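Local coordinates for protein transcriptional regulator, LysR family (PDB 3SZP) that probably binds specific DNA sites as a LysR-type transcription factor and activates virulence genes in Vibrio cholerae, at residues A[16-21]-A[30-35]. Numbering follows the deposited sequence.
Sequences GSYTST and ATITRR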
loop_
_atom_site.group_PDB
_atom_site.type_symbol
_atom_site.label_atom_id
_atom_site.label_comp_id
_atom_site.label_asym_id
_atom_site.label_seq_id
_atom_site.Cartn_x
_atom_site.Cartn_y
_atom_site.Cartn_z
ATOM N N GLY A 16 6.212 -13.859 5.742
ATOM C CA GLY A 16 5.452 -13.014 4.844
ATOM C C GLY A 16 5.443 -11.528 5.168
ATOM O O GLY A 16 4.813 -10.751 4.441
ATOM N N SER A 17 6.115 -11.136 6.249
ATOM C CA SER A 17 6.272 -9.725 6.593
ATOM C C SER A 17 7.394 -9.507 7.615
ATOM O O SER A 17 7.834 -10.452 8.283
ATOM C CB SER A 17 4.964 -9.147 7.137
ATOM O OG SER A 17 4.768 -9.496 8.494
ATOM N N TYR A 18 7.848 -8.262 7.738
ATOM C CA TYR A 18 8.905 -7.934 8.687
ATOM C C TYR A 18 8.384 -7.991 10.113
ATOM O O TYR A 18 9.070 -8.483 11.004
ATOM C CB TYR A 18 9.488 -6.547 8.422
ATOM C CG TYR A 18 10.410 -6.440 7.226
ATOM C CD1 TYR A 18 10.816 -7.558 6.526
ATOM C CD2 TYR A 18 10.878 -5.200 6.804
ATOM C CE1 TYR A 18 11.661 -7.444 5.432
ATOM C CE2 TYR A 18 11.717 -5.073 5.715
ATOM C CZ TYR A 18 12.107 -6.197 5.029
ATOM O OH TYR A 18 12.948 -6.075 3.934
ATOM N N THR A 19 7.179 -7.464 10.327
ATOM C CA THR A 19 6.549 -7.470 11.642
ATOM C C THR A 19 6.315 -8.907 12.116
ATOM O O THR A 19 6.595 -9.254 13.261
ATOM C CB THR A 19 5.204 -6.690 11.649
ATOM O OG1 THR A 19 5.451 -5.270 11.647
ATOM C CG2 THR A 19 4.370 -7.051 12.880
ATOM N N SER A 20 5.796 -9.739 11.226
ATOM C CA SER A 20 5.578 -11.134 11.547
ATOM C C SER A 20 6.910 -11.781 11.911
ATOM O O SER A 20 7.014 -12.533 12.874
ATOM C CB SER A 20 4.953 -11.857 10.357
ATOM O OG SER A 20 5.004 -13.260 10.553
ATOM N N THR A 21 7.934 -11.462 11.138
ATOM C CA THR A 21 9.264 -12.000 11.387
ATOM C C THR A 21 9.857 -11.460 12.686
ATOM O O THR A 21 10.465 -12.204 13.464
ATOM C CB THR A 21 10.200 -11.748 10.187
ATOM O OG1 THR A 21 9.631 -12.350 9.012
ATOM C CG2 THR A 21 11.572 -12.341 10.448
ATOM N N ALA A 30 13.164 -2.422 12.355
ATOM C CA ALA A 30 14.191 -1.525 11.814
ATOM C C ALA A 30 15.498 -2.274 11.562
ATOM O O ALA A 30 16.182 -2.039 10.565
ATOM C CB ALA A 30 14.418 -0.324 12.743
ATOM N N THR A 31 15.847 -3.177 12.473
ATOM C CA THR A 31 17.061 -3.969 12.312
ATOM C C THR A 31 16.925 -5.014 11.184
ATOM O O THR A 31 17.870 -5.256 10.434
ATOM C CB THR A 31 17.479 -4.630 13.655
ATOM O OG1 THR A 31 17.808 -3.598 14.600
ATOM C CG2 THR A 31 18.676 -5.558 13.468
ATOM N N ILE A 32 15.743 -5.617 11.068
ATOM C CA ILE A 32 15.448 -6.507 9.950
ATOM C C ILE A 32 15.591 -5.773 8.618
ATOM O O ILE A 32 16.176 -6.300 7.670
ATOM C CB ILE A 32 14.021 -7.100 10.010
ATOM C CG1 ILE A 32 13.865 -8.028 11.214
ATOM C CG2 ILE A 32 13.692 -7.845 8.683
ATOM C CD1 ILE A 32 12.470 -8.687 11.307
ATOM N N THR A 33 15.043 -4.566 8.548
ATOM C CA THR A 33 15.121 -3.770 7.343
ATOM C C THR A 33 16.564 -3.472 6.986
ATOM O O THR A 33 16.958 -3.530 5.821
ATOM C CB THR A 33 14.402 -2.435 7.530
ATOM O OG1 THR A 33 13.001 -2.676 7.686
ATOM C CG2 THR A 33 14.615 -1.546 6.302
ATOM N N ARG A 34 17.339 -3.140 8.006
ATOM C CA ARG A 34 18.727 -2.768 7.834
ATOM C C ARG A 34 19.526 -3.947 7.310
ATOM O O ARG A 34 20.392 -3.794 6.454
ATOM C CB ARG A 34 19.290 -2.324 9.182
ATOM C CG ARG A 34 20.585 -1.541 9.127
ATOM C CD ARG A 34 20.756 -0.716 10.424
ATOM N NE ARG A 34 20.878 -1.553 11.624
ATOM C CZ ARG A 34 20.220 -1.334 12.763
ATOM N NH1 ARG A 34 19.374 -0.303 12.867
ATOM N NH2 ARG A 34 20.408 -2.136 13.809
ATOM N N ARG A 35 19.217 -5.126 7.834
ATOM C CA ARG A 35 19.976 -6.323 7.523
ATOM C C ARG A 35 19.621 -6.859 6.141
ATOM O O ARG A 35 20.484 -7.380 5.445
ATOM C CB ARG A 35 19.836 -7.389 8.631
ATOM C CG ARG A 35 20.580 -7.006 9.935
ATOM C CD ARG A 35 20.457 -8.075 11.014
ATOM N NE ARG A 35 20.767 -9.388 10.464
ATOM C CZ ARG A 35 20.418 -10.548 11.014
ATOM N NH1 ARG A 35 19.750 -10.570 12.169
ATOM N NH2 ARG A 35 20.724 -11.685 10.393
#
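Apolar packing between Y18 and I32 carries this contact, where the two backbone segments also come nearest, Y18 CA and I32 CA lying 6.8 Å apart. The I32 CG2 methyl sits over one face of the Y18 ring in a CH-pi contact, 3.8 Å from the centroid and displaced toward the CD1 rim. I32 divides its two branches: with CG2 anti to the backbone N, that methyl takes the ring, while the extended CG1 arm (chi2 -178°) carries CD1 onto the first turn of helix 18-25. There CD1 lies 3.4 Å from Y18 O and meets T21 CG2 at 3.9 Å.

No hydrogen bond crosses the contact. T33 OG1 comes obliquely to the ring, 3.4 Å from Y18 CE2, while being hydrogen-bonded to V29 O within its own helix.

Hydrogen bonds inside 16-21 fix the helix start that presents Y18 and T21. S17 is the N-cap, its OG accepting from S20 N (2.9 Å, 156° at the hydrogen). S17 O is gripped from opposite faces of its plane by T21 N and T21 OG1, the hydroxyl bond from T21 OG1 to S17 O measuring 2.7 Å.

Both helices belong to the helix-turn-helix of the LysR-family DNA-binding domain, and the contact joins them across their connecting turn. Helix 3-15 packs through V12 against Y18 and T21, I27 of the turn touches I32, and strand 48-51 of the wing meets Y18 through L48 and R50.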